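Local coordinates for 2-hydroxyhepta-2,4-diene-1, 7-dioateisomerase (Mycobacterium abscessus, PDB 3R6O), which probably catalyses the isomerisation of 2-hydroxyhepta-2,4-diene-1,7-dioate as a magnesium-binding member of the fumarylacetoacetate hydrolase family, at residues G286-G289 and F290-D293. Numbering follows the deposited sequence.
Sequences GGCG and FQFD
Gln291 folds back along the chain to meet Cys288, and the two are joined twice: Gln291 N donates to Cys288 O at 3.1 Å, closing a type I beta turn over Gly289 and Phe290, and Cys288 N donates to Gln291 OE1 at 2.9 Å. The glutamine CB lies 3.4 Å from Cys288 O. CG comes next, over the centre of the Phe290 ring and 3.3 Å above its plane. With chi1 at -67°, CG sits beside the backbone N, and the extended chi2 of 176° then carries the amide back along the turn. There OE1 takes the Cys288 N-H in the plane of its own carbonyl, although the bond is bent, at 142° about the hydrogen. The same oxygen is 3.1 Å from Gly287 N. NE2, the other end of the amide, donates to Thr115 O, so both polar atoms are held and the flat group is fixed in its rotation.

Two phenyl rings also touch Cys288. CE2 of Phe290 lies 3.7 Å from Cys288 CB, while Phe292 brings its edge to the backbone, with CE2 3.2 Å from Cys288 O. Gly287 has a positive phi, which suits glycine and leads the chain into the turn.

The turn belongs to the loop between strands 279-281 and 303-308. Asp156, in strand 155-165, accepts hydrogen bonds from the N-H groups of Gly289 and Phe290. Cys288 packs against Glu158 of that strand, a known magnesium ligand of this protein, though unbound in this chain, where Glu160 and Asp189 hold the ion about 8 Å from the Cys288 side chain.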
ATOM      1  N   GLY A 286     -17.453  -6.804  17.438  1.00 23.05           N
ATOM      2  CA  GLY A 286     -16.832  -6.970  18.772  1.00 23.15           C
ATOM      3  C   GLY A 286     -16.263  -8.356  19.094  1.00 22.97           C
ATOM      4  O   GLY A 286     -16.312  -9.256  18.262  1.00 22.76           O
ATOM      5  N   GLY A 287     -15.768  -8.542  20.318  1.00 23.15           N
ATOM      6  CA  GLY A 287     -15.187  -9.817  20.755  1.00 23.07           C
ATOM      7  C   GLY A 287     -13.673  -9.975  20.540  1.00 22.50           C
ATOM      8  O   GLY A 287     -13.123 -11.043  20.724  1.00 22.43           O
ATOM      9  N   CYS A 288     -12.999  -8.897  20.165  1.00 22.17           N
ATOM     10  CA  CYS A 288     -11.527  -8.894  19.999  1.00 21.73           C
ATOM     11  C   CYS A 288     -10.840  -8.969  21.362  1.00 22.04           C
ATOM     12  O   CYS A 288     -11.438  -8.627  22.387  1.00 22.57           O
ATOM     13  CB  CYS A 288     -11.080  -7.604  19.301  1.00 21.42           C
ATOM     14  SG  CYS A 288     -11.771  -7.287  17.632  1.00 21.12           S
ATOM     15  N   GLY A 289      -9.575  -9.389  21.357  1.00 21.79           N
ATOM     16  CA  GLY A 289      -8.764  -9.566  22.538  1.00 22.10           C
ATOM     17  C   GLY A 289      -8.685  -8.371  23.493  1.00 22.51           C
ATOM     18  O   GLY A 289      -8.709  -8.551  24.689  1.00 23.05           O
ATOM     19  N   PHE A 290      -8.605  -7.165  22.948  1.00 22.34           N
ATOM     20  CA  PHE A 290      -8.394  -5.972  23.738  1.00 22.77           C
ATOM     21  C   PHE A 290      -9.640  -5.596  24.548  1.00 23.41           C
ATOM     22  O   PHE A 290      -9.561  -4.759  25.425  1.00 23.98           O
ATOM     23  CB  PHE A 290      -7.944  -4.784  22.844  1.00 22.44           C
ATOM     24  CG  PHE A 290      -9.060  -4.133  22.091  1.00 22.36           C
ATOM     25  CD1 PHE A 290      -9.705  -3.000  22.606  1.00 22.90           C
ATOM     26  CD2 PHE A 290      -9.464  -4.629  20.876  1.00 21.86           C
ATOM     27  CE1 PHE A 290     -10.735  -2.399  21.914  1.00 23.19           C
ATOM     28  CE2 PHE A 290     -10.486  -4.052  20.187  1.00 21.87           C
ATOM     29  CZ  PHE A 290     -11.132  -2.913  20.699  1.00 22.39           C
ATOM     30  N   GLN A 291     -10.778  -6.241  24.267  1.00 23.42           N
ATOM     31  CA  GLN A 291     -12.043  -5.828  24.829  1.00 24.05           C
ATOM     32  C   GLN A 291     -12.379  -6.567  26.120  1.00 24.71           C
ATOM     33  O   GLN A 291     -13.515  -6.486  26.588  1.00 25.30           O
ATOM     34  CB  GLN A 291     -13.144  -5.990  23.774  1.00 23.83           C
ATOM     35  CG  GLN A 291     -12.928  -5.009  22.616  1.00 23.37           C
ATOM     36  CD  GLN A 291     -13.922  -5.183  21.483  1.00 23.72           C
ATOM     37  OE1 GLN A 291     -13.830  -6.136  20.727  1.00 28.62           O
ATOM     38  NE2 GLN A 291     -14.870  -4.243  21.354  1.00 23.57           N
ATOM     39  N   PHE A 292     -11.381  -7.256  26.701  1.00 24.68           N
ATOM     40  CA  PHE A 292     -11.576  -8.005  27.943  1.00 25.34           C
ATOM     41  C   PHE A 292     -10.485  -7.756  28.951  1.00 25.73           C
ATOM     42  O   PHE A 292      -9.368  -7.376  28.595  1.00 25.36           O
ATOM     43  CB  PHE A 292     -11.645  -9.503  27.648  1.00 25.05           C
ATOM     44  CG  PHE A 292     -12.704  -9.863  26.656  1.00 24.77           C
ATOM     45  CD1 PHE A 292     -14.012 -10.063  27.062  1.00 25.34           C
ATOM     46  CD2 PHE A 292     -12.403  -9.912  25.301  1.00 24.02           C
ATOM     47  CE1 PHE A 292     -15.006 -10.382  26.151  1.00 25.19           C
ATOM     48  CE2 PHE A 292     -13.389 -10.223  24.383  1.00 23.87           C
ATOM     49  CZ  PHE A 292     -14.711 -10.469  24.830  1.00 24.47           C
ATOM     50  N   ASP A 293     -10.851  -7.958  30.209  1.00 26.56           N
ATOM     51  CA  ASP A 293      -9.924  -8.042  31.322  1.00 27.11           C
ATOM     52  C   ASP A 293     -10.030  -9.422  32.013  1.00 27.41           C
ATOM     53  O   ASP A 293     -11.094  -9.757  32.543  1.00 27.94           O
ATOM     54  CB  ASP A 293     -10.275  -6.977  32.349  1.00 28.07           C
ATOM     55  CG  ASP A 293      -9.379  -7.025  33.547  1.00 28.79           C
ATOM     56  OD1 ASP A 293      -8.188  -7.268  33.361  1.00 30.15           O
ATOM     57  OD2 ASP A 293      -9.851  -6.818  34.666  1.00 29.78           O
TER